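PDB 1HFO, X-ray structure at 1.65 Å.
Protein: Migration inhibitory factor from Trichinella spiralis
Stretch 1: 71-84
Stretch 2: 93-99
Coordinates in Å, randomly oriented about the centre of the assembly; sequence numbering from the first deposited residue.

Stretch 1 71-84: RNRDHSAKLFDHLN
Stretch 2 (93-99) RMYIHFV

This is an apolar helix-on-strand packing, with no hydrogen bond or salt bridge crossing between the stretches and 511 Å² of surface buried in total. From N72 to N84 the backbone is helical, phi -53 to -68° and psi -27 to -51°, with backbone hydrogen bonds from N of residue i+4 to O of residue i, such as S76 N to N72 O (2.9 Å). Residues 94-99 form an extended strand, with phi/psi from -144/140 at M94 to -94/123 at F98. The axes approach to 10.2 Å and run at 138°, closer to antiparallel than parallel, so the register descends the strand as the helix climbs: CA to CA, N72-F98 is 7.1 Å, S76-I96 7.7 Å and F80-M94 7.9 Å.

Strand alternation directs M94, I96 (chi2 -52°) and F98 toward the helix, all with chi1 m, while Y95 and V99 point away. F98 (chi2 -73°) contributes most, 118 Å²; its flat ring and the branched L79 and I96 fill space between helix and strand. L79 CD2 (chi1 -83°, chi2 52°) meets the ring edge at F98 CE1 (3.7 Å), H75 CB (chi1 -69°, chi2 -24°) lies 3.8 Å from F98 CE1, and S76 CB is 3.9 Å from F98 CZ. N72 OD1 (chi1 -65°, chi2 -30°) sits 3.6 Å from F98 CB; N72 ND2 is hydrogen-bonded elsewhere in the structure.

The CA-to-CB bond of F80 points sideways to the strand, but chi1 -86° and chi2 75° bring the ring nearer: F80 CE1 reaches I96 CG1 at 3.7 Å and F80 CE2 reaches M94 CB at 3.5 Å. M94 O lies at the ring edge, 3.2 Å from F80 CE2, without a hydrogen-bonding partner in the model.

The long, flexible M94 (m, t, m) brings SD within 3.9 Å of L83 CB and 5.4 Å from the F80 ring centroid, obliquely. L83 (m, t) completes the packing, its CD1 4.5 Å from I96 CD1.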

# COMPACT_ATOMS: atom_id res chain seq x y z
N ARG A 71 3.63 -1.74 22.54
CA ARG A 71 2.37 -2.45 22.35
C ARG A 71 2.31 -3.34 21.12
O ARG A 71 1.49 -4.25 21.05
CB ARG A 71 1.21 -1.45 22.29
CG ARG A 71 0.87 -0.85 23.63
CD ARG A 71 -0.39 -0.04 23.55
NE ARG A 71 -1.50 -0.79 22.95
CZ ARG A 71 -2.73 -0.31 22.82
NH1 ARG A 71 -3.00 0.92 23.25
NH2 ARG A 71 -3.69 -1.03 22.26
N ASN A 72 3.19 -3.08 20.16
CA ASN A 72 3.19 -3.84 18.92
C ASN A 72 3.44 -5.32 19.06
O ASN A 72 3.00 -6.10 18.22
CB ASN A 72 4.16 -3.22 17.92
CG ASN A 72 3.73 -1.81 17.50
OD1 ASN A 72 2.53 -1.52 17.48
ND2 ASN A 72 4.69 -0.95 17.16
N ARG A 73 4.16 -5.73 20.10
CA ARG A 73 4.43 -7.15 20.29
C ARG A 73 3.12 -7.89 20.56
O ARG A 73 2.85 -8.94 19.97
CB ARG A 73 5.40 -7.34 21.44
CG ARG A 73 5.98 -8.74 21.55
CD ARG A 73 7.45 -8.66 21.93
NE ARG A 73 8.28 -8.24 20.80
CZ ARG A 73 9.55 -7.84 20.91
NH1 ARG A 73 10.13 -7.79 22.10
NH2 ARG A 73 10.23 -7.50 19.82
N ASP A 74 2.30 -7.35 21.45
CA ASP A 74 1.02 -7.98 21.76
C ASP A 74 0.12 -7.91 20.52
O ASP A 74 -0.54 -8.89 20.16
CB ASP A 74 0.34 -7.27 22.93
CG ASP A 74 -0.94 -7.96 23.37
OD1 ASP A 74 -1.14 -9.12 22.96
OD2 ASP A 74 -1.74 -7.36 24.12
N HIS A 75 0.10 -6.75 19.87
CA HIS A 75 -0.71 -6.62 18.66
C HIS A 75 -0.36 -7.74 17.69
O HIS A 75 -1.24 -8.36 17.10
CB HIS A 75 -0.44 -5.29 17.95
CG HIS A 75 -0.93 -4.09 18.69
ND1 HIS A 75 -1.95 -4.14 19.61
CD2 HIS A 75 -0.57 -2.79 18.60
CE1 HIS A 75 -2.20 -2.93 20.06
NE2 HIS A 75 -1.38 -2.09 19.46
N SER A 76 0.94 -7.96 17.50
CA SER A 76 1.44 -8.96 16.57
C SER A 76 1.05 -10.41 16.88
O SER A 76 0.70 -11.18 15.98
CB SER A 76 2.96 -8.88 16.46
OG SER A 76 3.42 -9.75 15.43
N ALA A 77 1.16 -10.77 18.15
CA ALA A 77 0.83 -12.13 18.57
C ALA A 77 -0.62 -12.41 18.19
O ALA A 77 -0.92 -13.41 17.53
CB ALA A 77 1.02 -12.26 20.06
N LYS A 78 -1.51 -11.50 18.57
CA LYS A 78 -2.94 -11.66 18.30
C LYS A 78 -3.30 -11.66 16.81
O LYS A 78 -4.09 -12.50 16.35
CB LYS A 78 -3.70 -10.55 19.02
CG LYS A 78 -3.58 -10.60 20.53
CD LYS A 78 -4.55 -9.63 21.17
CE LYS A 78 -4.01 -9.10 22.49
NZ LYS A 78 -3.66 -10.19 23.44
N LEU A 79 -2.74 -10.71 16.06
CA LEU A 79 -3.03 -10.62 14.64
C LEU A 79 -2.50 -11.84 13.88
O LEU A 79 -3.17 -12.34 12.98
CB LEU A 79 -2.42 -9.34 14.05
CG LEU A 79 -3.22 -8.04 14.18
CD1 LEU A 79 -3.61 -7.82 15.62
CD2 LEU A 79 -2.40 -6.86 13.65
N PHE A 80 -1.31 -12.30 14.22
CA PHE A 80 -0.76 -13.45 13.52
C PHE A 80 -1.53 -14.73 13.82
O PHE A 80 -1.75 -15.54 12.92
CB PHE A 80 0.71 -13.63 13.86
CG PHE A 80 1.62 -12.83 12.99
CD1 PHE A 80 1.76 -11.46 13.18
CD2 PHE A 80 2.32 -13.44 11.96
CE1 PHE A 80 2.59 -10.69 12.33
CE2 PHE A 80 3.16 -12.70 11.12
CZ PHE A 80 3.29 -11.31 11.31
N ASP A 81 -1.94 -14.89 15.07
CA ASP A 81 -2.74 -16.06 15.44
C ASP A 81 -4.03 -16.02 14.63
O ASP A 81 -4.44 -17.02 14.02
CB ASP A 81 -3.04 -16.04 16.94
CG ASP A 81 -4.17 -16.98 17.33
OD1 ASP A 81 -4.07 -18.19 17.01
OD2 ASP A 81 -5.16 -16.51 17.94
N HIS A 82 -4.66 -14.85 14.58
CA HIS A 82 -5.90 -14.69 13.85
C HIS A 82 -5.75 -15.01 12.36
O HIS A 82 -6.53 -15.77 11.79
CB HIS A 82 -6.41 -13.25 14.04
CG HIS A 82 -7.64 -12.95 13.25
ND1 HIS A 82 -8.87 -13.49 13.56
CD2 HIS A 82 -7.83 -12.21 12.14
CE1 HIS A 82 -9.75 -13.11 12.66
NE2 HIS A 82 -9.15 -12.33 11.78
N LEU A 83 -4.74 -14.43 11.71
CA LEU A 83 -4.54 -14.68 10.29
C LEU A 83 -4.17 -16.15 9.97
O LEU A 83 -4.64 -16.72 8.98
CB LEU A 83 -3.46 -13.72 9.76
CG LEU A 83 -3.88 -12.24 9.88
CD1 LEU A 83 -2.68 -11.34 9.58
CD2 LEU A 83 -5.01 -11.94 8.91
N ASN A 84 -3.33 -16.75 10.81
CA ASN A 84 -2.95 -18.15 10.62
C ASN A 84 -4.21 -19.02 10.72
O ASN A 84 -4.43 -19.92 9.92
CB ASN A 84 -1.94 -18.55 11.70
CG ASN A 84 -1.59 -20.01 11.65
OD1 ASN A 84 -1.63 -20.70 12.68
ND2 ASN A 84 -1.23 -20.50 10.47
N ARG A 93 5.65 -16.55 7.50
CA ARG A 93 5.51 -16.15 6.11
C ARG A 93 4.58 -14.95 6.00
O ARG A 93 3.89 -14.79 5.00
CB ARG A 93 4.99 -17.29 5.25
CG ARG A 93 6.03 -18.41 5.09
CD ARG A 93 5.52 -19.50 4.18
NE ARG A 93 5.45 -19.10 2.78
CZ ARG A 93 6.51 -18.81 2.03
NH1 ARG A 93 7.74 -18.88 2.54
NH2 ARG A 93 6.34 -18.45 0.76
N MET A 94 4.57 -14.13 7.04
CA MET A 94 3.75 -12.91 7.05
C MET A 94 4.45 -11.76 7.75
O MET A 94 5.12 -11.93 8.77
CB MET A 94 2.42 -13.16 7.77
CG MET A 94 1.49 -14.08 7.04
SD MET A 94 -0.12 -14.12 7.86
CE MET A 94 0.26 -15.02 9.32
N TYR A 95 4.30 -10.56 7.19
CA TYR A 95 4.86 -9.37 7.79
C TYR A 95 3.71 -8.39 7.99
O TYR A 95 2.83 -8.30 7.14
CB TYR A 95 5.85 -8.67 6.86
CG TYR A 95 7.24 -9.24 6.84
CD1 TYR A 95 7.96 -9.42 8.02
CD2 TYR A 95 7.85 -9.53 5.63
CE1 TYR A 95 9.28 -9.89 7.97
CE2 TYR A 95 9.17 -10.00 5.58
CZ TYR A 95 9.87 -10.17 6.75
OH TYR A 95 11.17 -10.63 6.69
N ILE A 96 3.75 -7.67 9.10
CA ILE A 96 2.76 -6.64 9.36
C ILE A 96 3.48 -5.37 9.79
O ILE A 96 4.25 -5.38 10.76
CB ILE A 96 1.75 -7.04 10.46
CG1 ILE A 96 0.93 -8.25 10.02
CG2 ILE A 96 0.82 -5.82 10.77
CD1 ILE A 96 0.28 -8.13 8.65
N HIS A 97 3.24 -4.28 9.07
CA HIS A 97 3.86 -3.01 9.42
C HIS A 97 2.87 -2.23 10.27
O HIS A 97 1.75 -1.95 9.83
CB HIS A 97 4.18 -2.18 8.18
CG HIS A 97 4.96 -0.94 8.50
ND1 HIS A 97 5.00 0.16 7.66
CD2 HIS A 97 5.71 -0.61 9.58
CE1 HIS A 97 5.73 1.11 8.22
NE2 HIS A 97 6.17 0.67 9.38
N PHE A 98 3.29 -1.89 11.49
CA PHE A 98 2.46 -1.14 12.42
C PHE A 98 2.77 0.35 12.28
O PHE A 98 3.92 0.79 12.40
CB PHE A 98 2.72 -1.62 13.85
CG PHE A 98 2.34 -3.06 14.08
CD1 PHE A 98 1.00 -3.44 14.15
CD2 PHE A 98 3.32 -4.05 14.20
CE1 PHE A 98 0.63 -4.78 14.33
CE2 PHE A 98 2.97 -5.39 14.39
CZ PHE A 98 1.63 -5.76 14.45
N VAL A 99 1.72 1.13 12.00
CA VAL A 99 1.87 2.56 11.80
C VAL A 99 1.00 3.41 12.71
O VAL A 99 -0.22 3.28 12.70
CB VAL A 99 1.53 2.94 10.35
CG1 VAL A 99 1.78 4.42 10.14
CG2 VAL A 99 2.36 2.10 9.37